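Local coordinates for Rod shape determining protein RodA (Thermus thermophilus, PDB 6BAR), which probably polymerises lipid-linked disaccharide-peptide units into the glycan strands of peptidoglycan during cell wall elongation, at residues Ala156-Phe161 with Gly180-Ala185; Leu80-Leu84 with Arg94-Val98; Arg62-Phe66 with Arg293-Phe299. All coordinates share one frame; numbering follows the deposited sequence.

Contact 1 (Ala156-Phe161 with Gly180-Ala185); sequences ALVVLF and GLFALA
Leu160 and Leu181 have the nearest CA atoms across the contact, 6.4 Å apart, where two helical segments run almost antiparallel (169° between their directions) with their axes 10.0 Å apart. Leu181 is the central side chain. Its CG stands anti to its own backbone N (chi1 -175°), which carries the forked end across to the other helix. There the two branches part company. CD1 drops onto one turn of 156-161, 3.7 Å from Leu157 CD2 and 3.9 Å from Leu160 CB, while CD2 comes to the edge of the Phe161 ring, close to the ring plane, 3.7 Å from Phe161 CD1. Leu160 answers in the reverse direction, sliding past Leu181 so that its CD2 rests on the Gly180-Leu181 backbone, 3.6 Å from Leu181 N. Toward the C-terminal end of 180-185, Leu157 CD2 lies 3.9 Å from Ala185 CB, and Leu184 CD2 settles against Ala156 CB. No hydrogen bond crosses the contact, so the cohesion is apolar throughout. Behind it, Leu157 also touches Phe309, and Phe161 stacks on that same ring. With a short link between helices 153-170 and 175-184, both in predicted membrane-spanning regions, this is a helical hairpin of a multi-pass membrane protein.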
loop_
_atom_site.group_PDB
_atom_site.type_symbol
_atom_site.label_atom_id
_atom_site.label_comp_id
_atom_site.label_asym_id
_atom_site.label_seq_id
_atom_site.Cartn_x
_atom_site.Cartn_y
_atom_site.Cartn_z
ATOM N N ALA A 156 1.870 -1.161 -10.846
ATOM C CA ALA A 156 3.228 -1.479 -11.270
ATOM C C ALA A 156 4.224 -0.471 -10.712
ATOM O O ALA A 156 5.302 -0.851 -10.243
ATOM C CB ALA A 156 3.311 -1.537 -12.794
ATOM N N LEU A 157 3.874 0.818 -10.742
ATOM C CA LEU A 157 4.748 1.840 -10.173
ATOM C C LEU A 157 4.928 1.643 -8.675
ATOM O O LEU A 157 6.049 1.740 -8.163
ATOM C CB LEU A 157 4.195 3.235 -10.454
ATOM C CG LEU A 157 4.346 3.733 -11.885
ATOM C CD1 LEU A 157 3.801 5.141 -11.992
ATOM C CD2 LEU A 157 5.798 3.682 -12.313
ATOM N N VAL A 158 3.832 1.385 -7.955
ATOM C CA VAL A 158 3.925 1.160 -6.512
ATOM C C VAL A 158 4.847 -0.013 -6.218
ATOM O O VAL A 158 5.754 0.078 -5.381
ATOM C CB VAL A 158 2.532 0.930 -5.907
ATOM C CG1 VAL A 158 2.651 0.655 -4.423
ATOM C CG2 VAL A 158 1.654 2.132 -6.146
ATOM N N VAL A 159 4.628 -1.132 -6.908
ATOM C CA VAL A 159 5.433 -2.329 -6.687
ATOM C C VAL A 159 6.903 -2.047 -6.965
ATOM O O VAL A 159 7.776 -2.337 -6.134
ATOM C CB VAL A 159 4.908 -3.487 -7.553
ATOM C CG1 VAL A 159 5.924 -4.614 -7.601
ATOM C CG2 VAL A 159 3.573 -3.983 -7.014
ATOM N N LEU A 160 7.198 -1.484 -8.139
ATOM C CA LEU A 160 8.583 -1.237 -8.518
ATOM C C LEU A 160 9.260 -0.289 -7.539
ATOM O O LEU A 160 10.414 -0.509 -7.150
ATOM C CB LEU A 160 8.646 -0.677 -9.940
ATOM C CG LEU A 160 10.024 -0.614 -10.605
ATOM C CD1 LEU A 160 10.767 -1.940 -10.458
ATOM C CD2 LEU A 160 9.884 -0.246 -12.071
ATOM N N PHE A 161 8.559 0.763 -7.116
ATOM C CA PHE A 161 9.164 1.708 -6.194
ATOM C C PHE A 161 9.391 1.082 -4.827
ATOM O O PHE A 161 10.400 1.368 -4.171
ATOM C CB PHE A 161 8.297 2.950 -6.070
ATOM C CG PHE A 161 8.817 3.921 -5.079
ATOM C CD1 PHE A 161 9.812 4.810 -5.433
ATOM C CD2 PHE A 161 8.343 3.922 -3.778
ATOM C CE1 PHE A 161 10.308 5.701 -4.516
ATOM C CE2 PHE A 161 8.833 4.807 -2.854
ATOM C CZ PHE A 161 9.820 5.701 -3.220
ATOM N N GLY A 180 14.125 1.980 -14.624
ATOM C CA GLY A 180 12.884 1.313 -14.972
ATOM C C GLY A 180 11.658 2.037 -14.456
ATOM O O GLY A 180 10.636 2.108 -15.146
ATOM N N LEU A 181 11.751 2.612 -13.255
ATOM C CA LEU A 181 10.605 3.280 -12.649
ATOM C C LEU A 181 10.224 4.528 -13.433
ATOM O O LEU A 181 9.059 4.711 -13.807
ATOM C CB LEU A 181 10.923 3.633 -11.195
ATOM C CG LEU A 181 9.789 4.234 -10.364
ATOM C CD1 LEU A 181 8.734 3.183 -10.061
ATOM C CD2 LEU A 181 10.318 4.857 -9.078
ATOM N N PHE A 182 11.196 5.398 -13.693
ATOM C CA PHE A 182 10.910 6.617 -14.438
ATOM C C PHE A 182 10.490 6.318 -15.873
ATOM O O PHE A 182 9.628 7.018 -16.418
ATOM C CB PHE A 182 12.126 7.541 -14.416
ATOM C CG PHE A 182 11.960 8.761 -15.255
ATOM C CD1 PHE A 182 12.644 8.889 -16.453
ATOM C CD2 PHE A 182 11.098 9.770 -14.864
ATOM C CE1 PHE A 182 12.485 10.009 -17.236
ATOM C CE2 PHE A 182 10.935 10.893 -15.639
ATOM C CZ PHE A 182 11.630 11.014 -16.829
ATOM N N ALA A 183 11.066 5.286 -16.499
ATOM C CA ALA A 183 10.670 4.963 -17.868
ATOM C C ALA A 183 9.240 4.444 -17.920
ATOM O O ALA A 183 8.471 4.811 -18.814
ATOM C CB ALA A 183 11.630 3.937 -18.468
ATOM N N LEU A 184 8.873 3.583 -16.973
ATOM C CA LEU A 184 7.500 3.108 -16.896
ATOM C C LEU A 184 6.538 4.245 -16.574
ATOM O O LEU A 184 5.400 4.251 -17.060
ATOM C CB LEU A 184 7.411 1.998 -15.853
ATOM C CG LEU A 184 6.098 1.234 -15.709
ATOM C CD1 LEU A 184 5.671 0.674 -17.051
ATOM C CD2 LEU A 184 6.264 0.123 -14.685
ATOM N N ALA A 185 6.982 5.221 -15.777
ATOM C CA ALA A 185 6.169 6.374 -15.405
ATOM C C ALA A 185 6.053 7.406 -16.519
ATOM O O ALA A 185 5.388 8.428 -16.326
ATOM C CB ALA A 185 6.743 7.039 -14.150
#

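Contact 2 (Leu80-Leu84 with Arg94-Val98); sequences LALVL and RAWFV
Val83 packs over one face of the Phe97 ring, and this is the tight part of the contact. Its CG2 makes a CH-pi contact 4.1 Å from the ring centroid, 20° off the normal and displaced toward the rim. That methyl stands anti to the backbone N of Val83, with CG1 at chi1 75°, and the same CG2 also touches the backbone just before Phe97, 3.7 Å from Trp96 N. Val83 CB meets Phe97 CE1 at 3.6 Å, so Val83 meets both the ring and the preceding peptide. Phe97 reaches the helix because its CG turns anti to the carbonyl carbon (chi1 -77°), bringing CZ up to the helix backbone. Phe97 belongs to the two-stranded antiparallel sheet formed by 97-99 and 102-104, where its backbone is hydrogen-bonded to Phe104; the contact therefore places a small beta hairpin against the end region of helix 69-86. Pro106 of helix 106-121 touches both Val83 and Phe97. Toward the surface the fit is sparser. Leu82 crosses Phe97 at about a right angle and offers CG to CZ at 4.0 Å, its remaining surface lying on the outside of the protein. No hydrogen bond crosses the contact; at Arg94 the chain bends at chi3, Arg94 CD passes Leu84 O, and that oxygen sits near the guanidinium plane at its edge, 3.6 Å from Arg94 NH2. The charged end has a long, weak ion pair with Glu89.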
loop_
_atom_site.group_PDB
_atom_site.type_symbol
_atom_site.label_atom_id
_atom_site.label_comp_id
_atom_site.label_asym_id
_atom_site.label_seq_id
_atom_site.Cartn_x
_atom_site.Cartn_y
_atom_site.Cartn_z
ATOM N N LEU A 80 -2.442 -12.989 -10.101
ATOM C CA LEU A 80 -2.240 -11.993 -11.146
ATOM C C LEU A 80 -2.414 -12.612 -12.523
ATOM O O LEU A 80 -3.008 -12.003 -13.420
ATOM C CB LEU A 80 -0.850 -11.367 -11.022
ATOM C CG LEU A 80 -0.687 -10.303 -9.946
ATOM C CD1 LEU A 80 0.718 -9.732 -9.970
ATOM C CD2 LEU A 80 -1.716 -9.211 -10.146
ATOM N N ALA A 81 -1.900 -13.825 -12.711
ATOM C CA ALA A 81 -2.062 -14.491 -13.997
ATOM C C ALA A 81 -3.521 -14.850 -14.255
ATOM O O ALA A 81 -4.008 -14.705 -15.383
ATOM C CB ALA A 81 -1.175 -15.730 -14.055
ATOM N N LEU A 82 -4.238 -15.295 -13.215
ATOM C CA LEU A 82 -5.626 -15.719 -13.357
ATOM C C LEU A 82 -6.582 -14.555 -13.574
ATOM O O LEU A 82 -7.615 -14.728 -14.234
ATOM C CB LEU A 82 -6.068 -16.503 -12.120
ATOM C CG LEU A 82 -7.472 -17.090 -12.233
ATOM C CD1 LEU A 82 -7.474 -18.144 -13.322
ATOM C CD2 LEU A 82 -7.961 -17.663 -10.909
ATOM N N VAL A 83 -6.285 -13.380 -13.011
ATOM C CA VAL A 83 -7.178 -12.243 -13.210
ATOM C C VAL A 83 -7.198 -11.820 -14.678
ATOM O O VAL A 83 -8.216 -11.310 -15.164
ATOM C CB VAL A 83 -6.790 -11.084 -12.262
ATOM C CG1 VAL A 83 -5.542 -10.370 -12.738
ATOM C CG2 VAL A 83 -7.951 -10.112 -12.090
ATOM N N LEU A 84 -6.110 -12.066 -15.414
ATOM C CA LEU A 84 -6.085 -11.742 -16.836
ATOM C C LEU A 84 -7.078 -12.579 -17.633
ATOM O O LEU A 84 -7.561 -12.134 -18.682
ATOM C CB LEU A 84 -4.678 -11.942 -17.389
ATOM C CG LEU A 84 -3.606 -11.053 -16.765
ATOM C CD1 LEU A 84 -2.225 -11.413 -17.292
ATOM C CD2 LEU A 84 -3.923 -9.595 -17.038
ATOM N N ARG A 94 -8.728 -5.603 -17.080
ATOM C CA ARG A 94 -9.274 -6.560 -16.121
ATOM C C ARG A 94 -8.272 -6.736 -14.983
ATOM O O ARG A 94 -7.220 -7.363 -15.155
ATOM C CB ARG A 94 -9.611 -7.890 -16.794
ATOM C CG ARG A 94 -8.765 -8.242 -18.001
ATOM C CD ARG A 94 -9.311 -9.494 -18.690
ATOM N NE ARG A 94 -10.747 -9.397 -18.959
ATOM C CZ ARG A 94 -11.481 -10.373 -19.492
ATOM N NH1 ARG A 94 -12.781 -10.193 -19.700
ATOM N NH2 ARG A 94 -10.919 -11.529 -19.820
ATOM N N ALA A 95 -8.602 -6.166 -13.819
ATOM C CA ALA A 95 -7.719 -6.200 -12.662
ATOM C C ALA A 95 -8.480 -6.489 -11.375
ATOM O O ALA A 95 -7.930 -6.296 -10.285
ATOM C CB ALA A 95 -6.963 -4.881 -12.522
ATOM N N TRP A 96 -9.722 -6.951 -11.473
ATOM C CA TRP A 96 -10.567 -7.163 -10.310
ATOM C C TRP A 96 -11.274 -8.504 -10.408
ATOM O O TRP A 96 -11.725 -8.902 -11.484
ATOM C CB TRP A 96 -11.610 -6.052 -10.177
ATOM C CG TRP A 96 -11.064 -4.784 -9.636
ATOM C CD1 TRP A 96 -10.333 -3.850 -10.310
ATOM C CD2 TRP A 96 -11.210 -4.296 -8.299
ATOM N NE1 TRP A 96 -10.012 -2.807 -9.471
ATOM C CE2 TRP A 96 -10.538 -3.058 -8.231
ATOM C CE3 TRP A 96 -11.841 -4.787 -7.150
ATOM C CZ2 TRP A 96 -10.477 -2.306 -7.060
ATOM C CZ3 TRP A 96 -11.784 -4.036 -5.988
ATOM C CH2 TRP A 96 -11.106 -2.810 -5.952
ATOM N N PHE A 97 -11.372 -9.192 -9.282
ATOM C CA PHE A 97 -12.236 -10.353 -9.161
ATOM C C PHE A 97 -13.539 -9.887 -8.528
ATOM O O PHE A 97 -13.533 -9.355 -7.408
ATOM C CB PHE A 97 -11.585 -11.448 -8.314
ATOM C CG PHE A 97 -10.530 -12.241 -9.037
ATOM C CD1 PHE A 97 -9.188 -12.074 -8.736
ATOM C CD2 PHE A 97 -10.883 -13.160 -10.011
ATOM C CE1 PHE A 97 -8.217 -12.808 -9.398
ATOM C CE2 PHE A 97 -9.915 -13.892 -10.676
ATOM C CZ PHE A 97 -8.582 -13.717 -10.368
ATOM N N VAL A 98 -14.643 -10.067 -9.248
ATOM C CA VAL A 98 -15.963 -9.660 -8.776
ATOM C C VAL A 98 -16.820 -10.913 -8.658
ATOM O O VAL A 98 -17.197 -11.518 -9.671
ATOM C CB VAL A 98 -16.619 -8.618 -9.692
ATOM C CG1 VAL A 98 -17.991 -8.235 -9.157
ATOM C CG2 VAL A 98 -15.733 -7.384 -9.796
#

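Contact 3 (Arg62-Phe66 with Arg293-Phe299); sequences RRRLF and RLSDRLF
Asp296 OD1 is gripped by two nitrogens of Arg62 in a side-on salt bridge. NE donates to the syn lone pair of OD1 at 2.5 Å, with an N-H...O angle of 152°, and NH1 donates to the same OD1 at 2.8 Å, nearly along the C-O axis and less straight. Both bonds lie close to the guanidinium plane, and the carboxylate is nearly coplanar with it, which, with the stacking on both faces, probably limits the rotation of the guanidinium. Arg62 gets there with CG anti to its backbone N and a bend at chi2. The flat group is then sandwiched. On one face lies the Phe66 ring, with Arg62 NH1 over the ring centre; on the opposite face the Arg293 guanidinium stacks with centres 4.1 Å apart and planes at 19°. The two arginine side chains run past each other in opposite directions, so Arg62 CD sits over the middle of the Arg293 group, 3.6 Å from its CZ. Their positive charges are probably balanced in part by Asp296, whose place in the first turn of helix 294-319 should also favour its ionised form. Ser295 OG lies 2.9 Å from Arg62 NH1 and is hydrogen-bonded to Glu123, bringing a second acid nearby. On the Phe66 side of the sandwich, Phe66 CE2 touches Ser295 CB at 3.7 Å, and Phe299 CB approaches the ring edge. The axes of 62-66 and 294-299 cross at 69°, with Arg293 at the N-cap position of the second helix. Val352 of helix 336-354 touches both Arg62 and Asp296, while Leu116 of helix 106-121 touches Phe66 and Phe299, so the buried ion pair sits where four helices converge.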
loop_
_atom_site.group_PDB
_atom_site.type_symbol
_atom_site.label_atom_id
_atom_site.label_comp_id
_atom_site.label_asym_id
_atom_site.label_seq_id
_atom_site.Cartn_x
_atom_site.Cartn_y
_atom_site.Cartn_z
ATOM N N ARG A 62 5.321 -13.838 13.854
ATOM C CA ARG A 62 6.167 -13.381 12.758
ATOM C C ARG A 62 6.942 -14.530 12.124
ATOM O O ARG A 62 7.235 -14.486 10.922
ATOM C CB ARG A 62 7.134 -12.307 13.246
ATOM C CG ARG A 62 8.014 -11.782 12.149
ATOM C CD ARG A 62 9.388 -11.465 12.647
ATOM N NE ARG A 62 10.319 -11.291 11.534
ATOM C CZ ARG A 62 10.937 -12.291 10.909
ATOM N NH1 ARG A 62 11.772 -12.039 9.907
ATOM N NH2 ARG A 62 10.721 -13.546 11.284
ATOM N N ARG A 63 7.293 -15.556 12.908
ATOM C CA ARG A 63 7.953 -16.729 12.342
ATOM C C ARG A 63 7.091 -17.363 11.259
ATOM O O ARG A 63 7.572 -17.650 10.156
ATOM C CB ARG A 63 8.277 -17.747 13.438
ATOM C CG ARG A 63 9.723 -17.727 13.912
ATOM C CD ARG A 63 10.689 -18.067 12.778
ATOM N NE ARG A 63 10.415 -19.377 12.189
ATOM C CZ ARG A 63 11.105 -19.910 11.183
ATOM N NH1 ARG A 63 10.774 -21.108 10.715
ATOM N NH2 ARG A 63 12.122 -19.250 10.642
ATOM N N ARG A 64 5.800 -17.564 11.545
ATOM C CA ARG A 64 4.903 -18.108 10.529
ATOM C C ARG A 64 4.747 -17.147 9.357
ATOM O O ARG A 64 4.748 -17.573 8.193
ATOM C CB ARG A 64 3.544 -18.434 11.144
ATOM C CG ARG A 64 3.587 -19.626 12.070
ATOM C CD ARG A 64 2.200 -20.096 12.423
ATOM N NE ARG A 64 2.230 -21.106 13.473
ATOM C CZ ARG A 64 1.155 -21.741 13.923
ATOM N NH1 ARG A 64 -0.038 -21.471 13.411
ATOM N NH2 ARG A 64 1.271 -22.645 14.886
ATOM N N LEU A 65 4.635 -15.847 9.649
ATOM C CA LEU A 65 4.443 -14.848 8.601
ATOM C C LEU A 65 5.586 -14.870 7.592
ATOM O O LEU A 65 5.357 -14.815 6.379
ATOM C CB LEU A 65 4.300 -13.454 9.216
ATOM C CG LEU A 65 4.012 -12.319 8.222
ATOM C CD1 LEU A 65 2.722 -12.595 7.477
ATOM C CD2 LEU A 65 3.949 -10.954 8.897
ATOM N N PHE A 66 6.828 -14.939 8.067
ATOM C CA PHE A 66 7.936 -15.032 7.124
ATOM C C PHE A 66 8.158 -16.449 6.613
ATOM O O PHE A 66 8.872 -16.624 5.619
ATOM C CB PHE A 66 9.223 -14.491 7.744
ATOM C CG PHE A 66 9.398 -13.014 7.567
ATOM C CD1 PHE A 66 8.684 -12.125 8.353
ATOM C CD2 PHE A 66 10.272 -12.507 6.612
ATOM C CE1 PHE A 66 8.836 -10.756 8.202
ATOM C CE2 PHE A 66 10.430 -11.134 6.453
ATOM C CZ PHE A 66 9.711 -10.257 7.252
ATOM N N ARG A 293 16.226 -7.732 13.443
ATOM C CA ARG A 293 16.287 -8.542 12.235
ATOM C C ARG A 293 16.322 -7.647 10.999
ATOM O O ARG A 293 15.642 -6.620 10.935
ATOM C CB ARG A 293 15.085 -9.493 12.175
ATOM C CG ARG A 293 15.048 -10.563 13.273
ATOM C CD ARG A 293 13.691 -10.602 13.990
ATOM N NE ARG A 293 13.141 -11.956 14.089
ATOM C CZ ARG A 293 12.075 -12.283 14.819
ATOM N NH1 ARG A 293 11.443 -11.356 15.528
ATOM N NH2 ARG A 293 11.638 -13.540 14.846
ATOM N N LEU A 294 17.140 -8.032 10.018
ATOM C CA LEU A 294 17.273 -7.221 8.813
ATOM C C LEU A 294 16.062 -7.366 7.900
ATOM O O LEU A 294 15.631 -6.390 7.271
ATOM C CB LEU A 294 18.547 -7.598 8.062
ATOM C CG LEU A 294 18.784 -6.796 6.788
ATOM C CD1 LEU A 294 18.739 -5.310 7.094
ATOM C CD2 LEU A 294 20.114 -7.183 6.184
ATOM N N SER A 295 15.518 -8.582 7.809
ATOM C CA SER A 295 14.332 -8.808 6.993
ATOM C C SER A 295 13.178 -7.925 7.445
ATOM O O SER A 295 12.435 -7.393 6.612
ATOM C CB SER A 295 13.940 -10.284 7.037
ATOM O OG SER A 295 13.928 -10.770 8.367
ATOM N N ASP A 296 13.023 -7.732 8.758
ATOM C CA ASP A 296 11.958 -6.854 9.233
ATOM C C ASP A 296 12.213 -5.409 8.831
ATOM O O ASP A 296 11.290 -4.714 8.389
ATOM C CB ASP A 296 11.801 -6.962 10.749
ATOM C CG ASP A 296 11.214 -8.287 11.173
ATOM O OD1 ASP A 296 11.376 -9.266 10.415
ATOM O OD2 ASP A 296 10.581 -8.344 12.249
ATOM N N ARG A 297 13.443 -4.927 9.013
ATOM C CA ARG A 297 13.777 -3.584 8.550
ATOM C C ARG A 297 13.379 -3.411 7.091
ATOM O O ARG A 297 12.693 -2.446 6.730
ATOM C CB ARG A 297 15.269 -3.312 8.742
ATOM N N LEU A 298 13.772 -4.369 6.245
ATOM C CA LEU A 298 13.453 -4.289 4.824
ATOM C C LEU A 298 11.948 -4.284 4.584
ATOM O O LEU A 298 11.449 -3.492 3.781
ATOM C CB LEU A 298 14.106 -5.445 4.068
ATOM C CG LEU A 298 15.632 -5.460 4.049
ATOM C CD1 LEU A 298 16.116 -6.564 3.130
ATOM C CD2 LEU A 298 16.183 -4.106 3.624
ATOM N N PHE A 299 11.213 -5.163 5.264
ATOM C CA PHE A 299 9.771 -5.259 5.048
ATOM C C PHE A 299 9.063 -3.966 5.449
ATOM O O PHE A 299 8.263 -3.415 4.675
ATOM C CB PHE A 299 9.228 -6.467 5.821
ATOM C CG PHE A 299 7.730 -6.588 5.812
ATOM C CD1 PHE A 299 7.039 -6.894 4.646
ATOM C CD2 PHE A 299 7.011 -6.428 6.984
ATOM C CE1 PHE A 299 5.652 -7.014 4.649
ATOM C CE2 PHE A 299 5.630 -6.551 6.998
ATOM C CZ PHE A 299 4.950 -6.843 5.829
#

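How the contacts relate
The three contacts are separate sites in one mainly helical membrane fold, with centres about 20 Å (contacts 1 and 2), 24 Å (1 and 3) and 28 Å (2 and 3) apart, and none touches another. Contacts 2 and 1 close in series, each between neighbouring parts of the chain, whereas contact 3 joins segments whose nearest ends are 227 positions apart and encompasses both. Helix 62-67 leads directly into helix 69-86, linking contacts 3 and 2 in sequence. Helix 294-319 joins contacts 3 and 1 in space: it begins in the former and packs on 156-161 through Phe309. Helix 106-121 borders all three, making it a common element between the two local contacts and the long-range tie.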